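Peptidase M28 (Shewanella amazonensis SB2B, PDB 3IIB) probably acts as a zinc-dependent carboxypeptidase or dipeptidase of family M28, carrying two zinc ions in its active site and working as a homodimer. Local coordinates at residues 338-343 with 388-393; 362-367 with 420-425. All blocks are in the same frame, centred on the assembly; numbering follows the deposited sequence.

Contact 1. Residues 338-343 with 388-393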
ATOM      1  N   TYR A 338      15.021 -19.240 -10.661  1.00  6.76           N
ATOM      2  CA  TYR A 338      14.558 -20.038 -11.831  1.00  6.76           C
ATOM      3  C   TYR A 338      15.646 -20.362 -12.868  1.00  6.10           C
ATOM      4  O   TYR A 338      15.418 -21.176 -13.762  1.00  5.07           O
ATOM      5  CB  TYR A 338      13.367 -19.344 -12.543  1.00  7.57           C
ATOM      6  CG  TYR A 338      13.704 -17.977 -13.116  1.00  7.92           C
ATOM      7  CD1 TYR A 338      14.206 -17.837 -14.403  1.00 11.36           C
ATOM      8  CD2 TYR A 338      13.534 -16.822 -12.357  1.00  7.79           C
ATOM      9  CE1 TYR A 338      14.531 -16.562 -14.915  1.00  8.82           C
ATOM     10  CE2 TYR A 338      13.817 -15.571 -12.861  1.00  9.96           C
ATOM     11  CZ  TYR A 338      14.344 -15.444 -14.126  1.00 10.20           C
ATOM     12  OH  TYR A 338      14.646 -14.161 -14.593  1.00 15.91           O
ATOM     13  N   GLN A 339      16.822 -19.784 -12.715  1.00  5.21           N
ATOM     14  CA  GLN A 339      17.907 -19.956 -13.690  1.00  3.03           C
ATOM     15  C   GLN A 339      19.211 -19.495 -13.039  1.00  5.88           C
ATOM     16  O   GLN A 339      19.220 -18.526 -12.248  1.00  4.96           O
ATOM     17  CB  GLN A 339      17.619 -19.128 -14.950  1.00  5.76           C
ATOM     18  CG  GLN A 339      18.603 -19.353 -16.100  1.00  5.50           C
ATOM     19  CD  GLN A 339      18.057 -18.768 -17.392  1.00 20.41           C
ATOM     20  OE1 GLN A 339      16.895 -18.993 -17.709  1.00 19.01           O
ATOM     21  NE2 GLN A 339      18.891 -18.035 -18.150  1.00 14.80           N
ATOM     22  N   ILE A 340      20.310 -20.184 -13.371  1.00  5.54           N
ATOM     23  CA  ILE A 340      21.636 -19.665 -13.049  1.00  5.13           C
ATOM     24  C   ILE A 340      22.387 -19.339 -14.325  1.00  4.37           C
ATOM     25  O   ILE A 340      22.615 -20.195 -15.165  1.00  6.45           O
ATOM     26  CB  ILE A 340      22.455 -20.613 -12.149  1.00  5.31           C
ATOM     27  CG1 ILE A 340      21.718 -20.862 -10.842  1.00  7.94           C
ATOM     28  CG2 ILE A 340      23.922 -20.031 -11.925  1.00  7.39           C
ATOM     29  CD1 ILE A 340      22.327 -21.933  -9.935  1.00  5.56           C
ATOM     30  N   ASP A 341      22.724 -18.058 -14.475  1.00  3.60           N
ATOM     31  CA  ASP A 341      23.592 -17.603 -15.534  1.00  4.19           C
ATOM     32  C   ASP A 341      25.025 -17.441 -14.986  1.00  4.35           C
ATOM     33  O   ASP A 341      25.224 -17.168 -13.786  1.00  6.29           O
ATOM     34  CB  ASP A 341      23.082 -16.284 -16.116  1.00  5.00           C
ATOM     35  CG  ASP A 341      21.772 -16.412 -16.826  1.00  6.76           C
ATOM     36  OD1 ASP A 341      21.485 -17.451 -17.467  1.00  6.38           O
ATOM     37  OD2 ASP A 341      20.988 -15.428 -16.775  1.00 10.21           O
ATOM     38  N   TRP A 342      26.000 -17.578 -15.897  1.00  4.59           N
ATOM     39  CA  TRP A 342      27.420 -17.625 -15.536  1.00  4.60           C
ATOM     40  C   TRP A 342      28.217 -16.545 -16.201  1.00  5.17           C
ATOM     41  O   TRP A 342      27.833 -16.002 -17.234  1.00  4.28           O
ATOM     42  CB  TRP A 342      28.035 -18.988 -15.914  1.00  5.45           C
ATOM     43  CG  TRP A 342      27.325 -20.140 -15.300  1.00  5.18           C
ATOM     44  CD1 TRP A 342      26.283 -20.855 -15.846  1.00  4.41           C
ATOM     45  CD2 TRP A 342      27.535 -20.678 -13.993  1.00  2.00           C
ATOM     46  NE1 TRP A 342      25.879 -21.832 -14.973  1.00  4.79           N
ATOM     47  CE2 TRP A 342      26.624 -21.727 -13.822  1.00  3.61           C
ATOM     48  CE3 TRP A 342      28.421 -20.398 -12.958  1.00  3.99           C
ATOM     49  CZ2 TRP A 342      26.579 -22.476 -12.673  1.00  2.66           C
ATOM     50  CZ3 TRP A 342      28.380 -21.163 -11.825  1.00  4.32           C
ATOM     51  CH2 TRP A 342      27.479 -22.170 -11.678  1.00  2.98           C
ATOM     52  N   ARG A 343      29.374 -16.280 -15.607  1.00  4.54           N
ATOM     53  CA  ARG A 343      30.441 -15.534 -16.265  1.00  4.93           C
ATOM     54  C   ARG A 343      31.716 -16.262 -15.926  1.00  4.96           C
ATOM     55  O   ARG A 343      32.381 -15.953 -14.933  1.00  2.94           O
ATOM     56  CB  ARG A 343      30.446 -14.102 -15.763  1.00  3.42           C
ATOM     57  CG  ARG A 343      31.330 -13.196 -16.546  1.00  7.55           C
ATOM     58  CD  ARG A 343      30.808 -12.766 -17.897  1.00 10.66           C
ATOM     59  NE  ARG A 343      31.704 -11.710 -18.384  1.00 16.45           N
ATOM     60  CZ  ARG A 343      32.714 -11.881 -19.246  1.00 22.18           C
ATOM     61  NH1 ARG A 343      32.964 -13.065 -19.800  1.00 13.36           N
ATOM     62  NH2 ARG A 343      33.506 -10.845 -19.571  1.00 28.65           N
ATOM     63  N   ALA A 388      28.457 -15.623 -10.955  1.00  4.38           N
ATOM     64  CA  ALA A 388      27.176 -16.172 -11.376  1.00  4.28           C
ATOM     65  C   ALA A 388      26.062 -15.202 -10.996  1.00  5.62           C
ATOM     66  O   ALA A 388      26.194 -14.419 -10.031  1.00  5.38           O
ATOM     67  CB  ALA A 388      26.935 -17.560 -10.731  1.00  3.77           C
ATOM     68  N   SER A 389      24.984 -15.233 -11.777  1.00  5.31           N
ATOM     69  CA  SER A 389      23.743 -14.525 -11.459  1.00  6.00           C
ATOM     70  C   SER A 389      22.689 -15.603 -11.273  1.00  4.06           C
ATOM     71  O   SER A 389      22.291 -16.301 -12.228  1.00  3.76           O
ATOM     72  CB  SER A 389      23.335 -13.588 -12.581  1.00  8.24           C
ATOM     73  OG  SER A 389      24.163 -12.433 -12.635  1.00  8.29           O
ATOM     74  N   LEU A 390      22.240 -15.728 -10.036  1.00  5.01           N
ATOM     75  CA  LEU A 390      21.238 -16.695  -9.665  1.00  5.90           C
ATOM     76  C   LEU A 390      19.916 -15.922  -9.753  1.00  7.04           C
ATOM     77  O   LEU A 390      19.566 -15.103  -8.881  1.00  5.76           O
ATOM     78  CB  LEU A 390      21.535 -17.243  -8.262  1.00  3.91           C
ATOM     79  CG  LEU A 390      22.786 -18.145  -8.199  1.00  6.72           C
ATOM     80  CD1 LEU A 390      24.028 -17.286  -7.882  1.00  8.57           C
ATOM     81  CD2 LEU A 390      22.662 -19.225  -7.154  1.00  6.97           C
ATOM     82  N   ARG A 391      19.204 -16.173 -10.840  1.00  5.81           N
ATOM     83  CA  ARG A 391      18.121 -15.281 -11.264  1.00  6.68           C
ATOM     84  C   ARG A 391      16.884 -15.538 -10.417  1.00  6.03           C
ATOM     85  O   ARG A 391      16.337 -16.624 -10.463  1.00  5.16           O
ATOM     86  CB  ARG A 391      17.787 -15.554 -12.714  1.00  5.72           C
ATOM     87  CG  ARG A 391      18.947 -15.321 -13.699  1.00  7.39           C
ATOM     88  CD  ARG A 391      19.367 -13.865 -13.760  1.00 10.38           C
ATOM     89  NE  ARG A 391      20.390 -13.634 -14.788  1.00 10.17           N
ATOM     90  CZ  ARG A 391      21.028 -12.480 -14.985  1.00 11.96           C
ATOM     91  NH1 ARG A 391      20.780 -11.417 -14.207  1.00 15.27           N
ATOM     92  NH2 ARG A 391      21.934 -12.389 -15.961  1.00 10.40           N
ATOM     93  N   GLN A 392      16.421 -14.508  -9.694  1.00  4.21           N
ATOM     94  CA  GLN A 392      15.203 -14.583  -8.897  1.00  7.00           C
ATOM     95  C   GLN A 392      14.014 -14.065  -9.667  1.00  6.23           C
ATOM     96  O   GLN A 392      14.166 -13.135 -10.448  1.00  8.27           O
ATOM     97  CB  GLN A 392      15.337 -13.720  -7.655  1.00  6.19           C
ATOM     98  CG  GLN A 392      16.383 -14.210  -6.660  1.00  5.62           C
ATOM     99  CD  GLN A 392      16.435 -13.354  -5.453  1.00  7.38           C
ATOM    100  OE1 GLN A 392      17.152 -12.316  -5.406  1.00  7.48           O
ATOM    101  NE2 GLN A 392      15.655 -13.732  -4.456  1.00  6.47           N
ATOM    102  N   ASP A 393      12.847 -14.644  -9.389  1.00  6.59           N
ATOM    103  CA  ASP A 393      11.567 -14.124  -9.889  1.00  6.25           C
ATOM    104  C   ASP A 393      11.225 -12.837  -9.135  1.00  6.83           C
ATOM    105  O   ASP A 393      10.885 -12.859  -7.942  1.00  9.24           O
ATOM    106  CB  ASP A 393      10.448 -15.149  -9.747  1.00  9.93           C
ATOM    107  CG  ASP A 393       9.125 -14.683 -10.369  1.00 12.43           C
ATOM    108  OD1 ASP A 393       8.813 -13.476 -10.398  1.00 11.48           O
ATOM    109  OD2 ASP A 393       8.388 -15.560 -10.851  1.00 12.01           O
TER
HETATM  110  O   HOH W   1      15.757 -12.361 -12.579  1.00  9.97           O
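Arg391 CB lies over one face of the Tyr338 ring, off toward the rim, a CH-pi contact 4.0 Å from CB to the ring centroid. Asp393 N meets the edge of that ring in its plane, and Gln392 O lies near the plane; one water bridges Tyr338 OH and Gln392 O. The Arg391 guanidinium has Ser389 CB 3.5 Å above its centre and Asp341 at its edge. Here Arg391 NE gives Asp341 OD2 a salt bridge of 2.7 Å, nearly straight (165°), on the anti side of the carboxylate; NH2 adds a weak bond to the same oxygen. The two planes stand 70° apart. Asp341 OD1 takes Gln339 NE2 on its syn side at 2.7 Å, and also Asn368 N, so that with Arg391 on OD2 both oxygens are engaged. An alanine in place of Arg391 would probably leave Asp341 OD2 without its positive mate and Ser389 CB without the flat group over it.

The strands are antiparallel, Asp341 and Ser389 exchanging both backbone bonds. Toward Tyr338 a classic beta bulge sets Tyr338 and Gln339 opposite Arg391: Tyr338 N binds Arg391 O, and Arg391 N binds Gln339 O at 2.7 Å. On the other face Ile340 CD1 touches Leu390 CD2 at 3.9 Å, while Ile340 CG2 sits over a face of Trp342. This apolar side meets helix 413-432 through Phe426 and Tyr423, Trp342 also reaching helix 346-355 and strand 324-329.

Contact 2. Residues 362-367 with 420-425; sequences LGVAAG and VAVYAQ
Leu362 and Val364 rest on two turns of helix 413-432, meeting Ala421, Val422 and Gln425, within the alpha/beta fold of the zinc exopeptidases. The contact is small and mostly apolar, with no hydrogen bond between the two segments. Leu362 carries most of it. From CB, which points toward the helix, CG stands anti to the carbonyl carbon (chi1 -60°), and chi2 of 168° then extends CD1 straight on to the helix surface. There this one methyl serves three residues. Leu362 CD1 touches Ala421 CB at 4.0 Å and Val422 CG2 at 3.8 Å, two neighbours on the same turn. One turn later it meets the head of Gln425, whose extended chain comes tip to tip with the leucine: Leu362 CD1 is 3.4 Å from Gln425 OE1, and CD and NE2 of that amide are only slightly farther away.

The nitrogen of that amide is held from outside the contact: Gln425 NE2 binds Ala10 O of helix 3-19. The same helix also flanks the contact through Gln18 on Leu362 and Ala17 on Ala421. The backbone of the leucine is tied separately to helix 413-432, Leu362 O accepting a bond from Gln418 NE2.

Gly363 turns the chain between the two apolar residues at a positive phi of 98°, where a side chain would jam against the carbonyl oxygen of Leu362. Val364 then faces the helix again, beside Ile337 and Ala359. Its side chain lies askew to that of Val422, and the pair close methyl to methyl, Val364 CG2 standing 3.8 Å from Val422 CG2.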
ATOM      1  N   LEU A 362      14.634 -28.033  -7.877  1.00  8.06           N
ATOM      2  CA  LEU A 362      14.186 -26.865  -7.122  1.00  8.70           C
ATOM      3  C   LEU A 362      13.637 -25.814  -8.062  1.00  5.31           C
ATOM      4  O   LEU A 362      13.221 -24.730  -7.631  1.00  8.93           O
ATOM      5  CB  LEU A 362      15.339 -26.291  -6.333  1.00  8.94           C
ATOM      6  CG  LEU A 362      16.001 -27.201  -5.310  1.00 13.84           C
ATOM      7  CD1 LEU A 362      17.343 -26.604  -4.780  1.00 12.38           C
ATOM      8  CD2 LEU A 362      15.011 -27.467  -4.157  1.00 18.30           C
ATOM      9  N   GLY A 363      13.659 -26.138  -9.354  1.00  8.94           N
ATOM     10  CA  GLY A 363      13.125 -25.271 -10.391  1.00  9.76           C
ATOM     11  C   GLY A 363      14.158 -24.415 -11.109  1.00  8.45           C
ATOM     12  O   GLY A 363      13.793 -23.445 -11.762  1.00  8.68           O
ATOM     13  N   VAL A 364      15.440 -24.756 -10.996  1.00  5.44           N
ATOM     14  CA  VAL A 364      16.519 -23.924 -11.533  1.00  4.85           C
ATOM     15  C   VAL A 364      17.061 -24.469 -12.851  1.00  7.15           C
ATOM     16  O   VAL A 364      17.600 -25.596 -12.895  1.00  6.29           O
ATOM     17  CB  VAL A 364      17.690 -23.764 -10.506  1.00  7.52           C
ATOM     18  CG1 VAL A 364      18.808 -22.849 -11.107  1.00  6.03           C
ATOM     19  CG2 VAL A 364      17.160 -23.221  -9.192  1.00  5.99           C
ATOM     20  N   ALA A 365      16.906 -23.659 -13.909  1.00  5.20           N
ATOM     21  CA  ALA A 365      17.271 -24.032 -15.288  1.00  7.51           C
ATOM     22  C   ALA A 365      18.708 -23.645 -15.584  1.00  5.54           C
ATOM     23  O   ALA A 365      19.278 -22.762 -14.932  1.00  6.45           O
ATOM     24  CB  ALA A 365      16.302 -23.336 -16.337  1.00  8.15           C
ATOM     25  N   ALA A 366      19.280 -24.330 -16.562  1.00  5.70           N
ATOM     26  CA  ALA A 366      20.576 -23.978 -17.142  1.00  4.16           C
ATOM     27  C   ALA A 366      20.521 -22.577 -17.744  1.00  5.78           C
ATOM     28  O   ALA A 366      19.505 -22.153 -18.325  1.00  7.75           O
ATOM     29  CB  ALA A 366      21.013 -25.012 -18.184  1.00  6.69           C
ATOM     30  N   GLY A 367      21.624 -21.870 -17.617  1.00  5.09           N
ATOM     31  CA  GLY A 367      21.739 -20.524 -18.137  1.00  5.15           C
ATOM     32  C   GLY A 367      22.897 -20.250 -19.051  1.00  6.34           C
ATOM     33  O   GLY A 367      23.653 -21.145 -19.469  1.00  7.39           O
ATOM     34  N   VAL A 420      17.579 -20.112  -0.115  1.00  3.15           N
ATOM     35  CA  VAL A 420      18.562 -20.632   0.827  1.00  2.00           C
ATOM     36  C   VAL A 420      19.096 -21.991   0.301  1.00  7.08           C
ATOM     37  O   VAL A 420      20.318 -22.230   0.276  1.00  4.81           O
ATOM     38  CB  VAL A 420      17.975 -20.803   2.237  1.00  3.43           C
ATOM     39  CG1 VAL A 420      18.986 -21.485   3.112  1.00  3.03           C
ATOM     40  CG2 VAL A 420      17.600 -19.461   2.798  1.00  2.75           C
ATOM     41  N   ALA A 421      18.168 -22.812  -0.190  1.00  6.35           N
ATOM     42  CA  ALA A 421      18.501 -24.149  -0.722  1.00  2.00           C
ATOM     43  C   ALA A 421      19.424 -24.021  -1.902  1.00  5.24           C
ATOM     44  O   ALA A 421      20.451 -24.694  -1.953  1.00  4.70           O
ATOM     45  CB  ALA A 421      17.238 -24.938  -1.145  1.00  3.05           C
ATOM     46  N   VAL A 422      19.089 -23.140  -2.850  1.00  4.03           N
ATOM     47  CA  VAL A 422      19.888 -23.002  -4.083  1.00  3.67           C
ATOM     48  C   VAL A 422      21.269 -22.372  -3.798  1.00  4.57           C
ATOM     49  O   VAL A 422      22.278 -22.805  -4.363  1.00  4.69           O
ATOM     50  CB  VAL A 422      19.157 -22.175  -5.129  1.00  2.70           C
ATOM     51  CG1 VAL A 422      20.046 -22.066  -6.371  1.00  2.84           C
ATOM     52  CG2 VAL A 422      17.837 -22.868  -5.492  1.00  5.34           C
ATOM     53  N   TYR A 423      21.341 -21.369  -2.908  1.00  5.04           N
ATOM     54  CA  TYR A 423      22.642 -20.792  -2.564  1.00  5.47           C
ATOM     55  C   TYR A 423      23.513 -21.793  -1.825  1.00  3.77           C
ATOM     56  O   TYR A 423      24.727 -21.809  -2.010  1.00  4.81           O
ATOM     57  CB  TYR A 423      22.544 -19.483  -1.767  1.00  5.86           C
ATOM     58  CG  TYR A 423      22.592 -18.277  -2.679  1.00  5.30           C
ATOM     59  CD1 TYR A 423      21.455 -17.818  -3.338  1.00  5.42           C
ATOM     60  CD2 TYR A 423      23.791 -17.619  -2.936  1.00  3.69           C
ATOM     61  CE1 TYR A 423      21.509 -16.719  -4.172  1.00  4.27           C
ATOM     62  CE2 TYR A 423      23.858 -16.533  -3.782  1.00  8.04           C
ATOM     63  CZ  TYR A 423      22.733 -16.096  -4.423  1.00  7.56           C
ATOM     64  OH  TYR A 423      22.819 -14.997  -5.273  1.00  8.44           O
ATOM     65  N   ALA A 424      22.896 -22.619  -0.984  1.00  4.90           N
ATOM     66  CA  ALA A 424      23.650 -23.635  -0.261  1.00  5.79           C
ATOM     67  C   ALA A 424      24.255 -24.629  -1.260  1.00  6.04           C
ATOM     68  O   ALA A 424      25.442 -24.989  -1.151  1.00  7.23           O
ATOM     69  CB  ALA A 424      22.796 -24.310   0.781  1.00  4.58           C
ATOM     70  N   GLN A 425      23.463 -25.065  -2.234  1.00  4.48           N
ATOM     71  CA  GLN A 425      23.951 -25.930  -3.287  1.00  3.13           C
ATOM     72  C   GLN A 425      25.076 -25.230  -4.073  1.00  3.74           C
ATOM     73  O   GLN A 425      26.130 -25.812  -4.344  1.00  4.37           O
ATOM     74  CB  GLN A 425      22.843 -26.330  -4.270  1.00  4.05           C
ATOM     75  CG  GLN A 425      21.762 -27.199  -3.639  1.00  3.75           C
ATOM     76  CD  GLN A 425      20.801 -27.819  -4.623  1.00  7.49           C
ATOM     77  OE1 GLN A 425      20.569 -27.261  -5.686  1.00  8.11           O
ATOM     78  NE2 GLN A 425      20.266 -28.997  -4.286  1.00  3.40           N
TER

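In the fold
The centres of contacts 1 and 2 lie 9 Å apart, and their segments alternate along the chain: 338-343, 362-367, 388-393, 420-425. Strand 337-343 is the middle of a small three-stranded mixed sheet, antiparallel to 387-392 in contact 1 and parallel to the short strand 365-366 of contact 2. Tyr338 O to Ala365 N, at 2.9 Å, is a probable hydrogen bond joining them, and Ile340 packs on Val364. Helix 413-432, which supplies one side of contact 2, also touches the apolar face of contact 1 through Tyr423 and Phe426. At the far end of contact 1, the side chain of Gln392 comes within about 9 Å of a bound zinc ion; contact 2 lies away from the metal site.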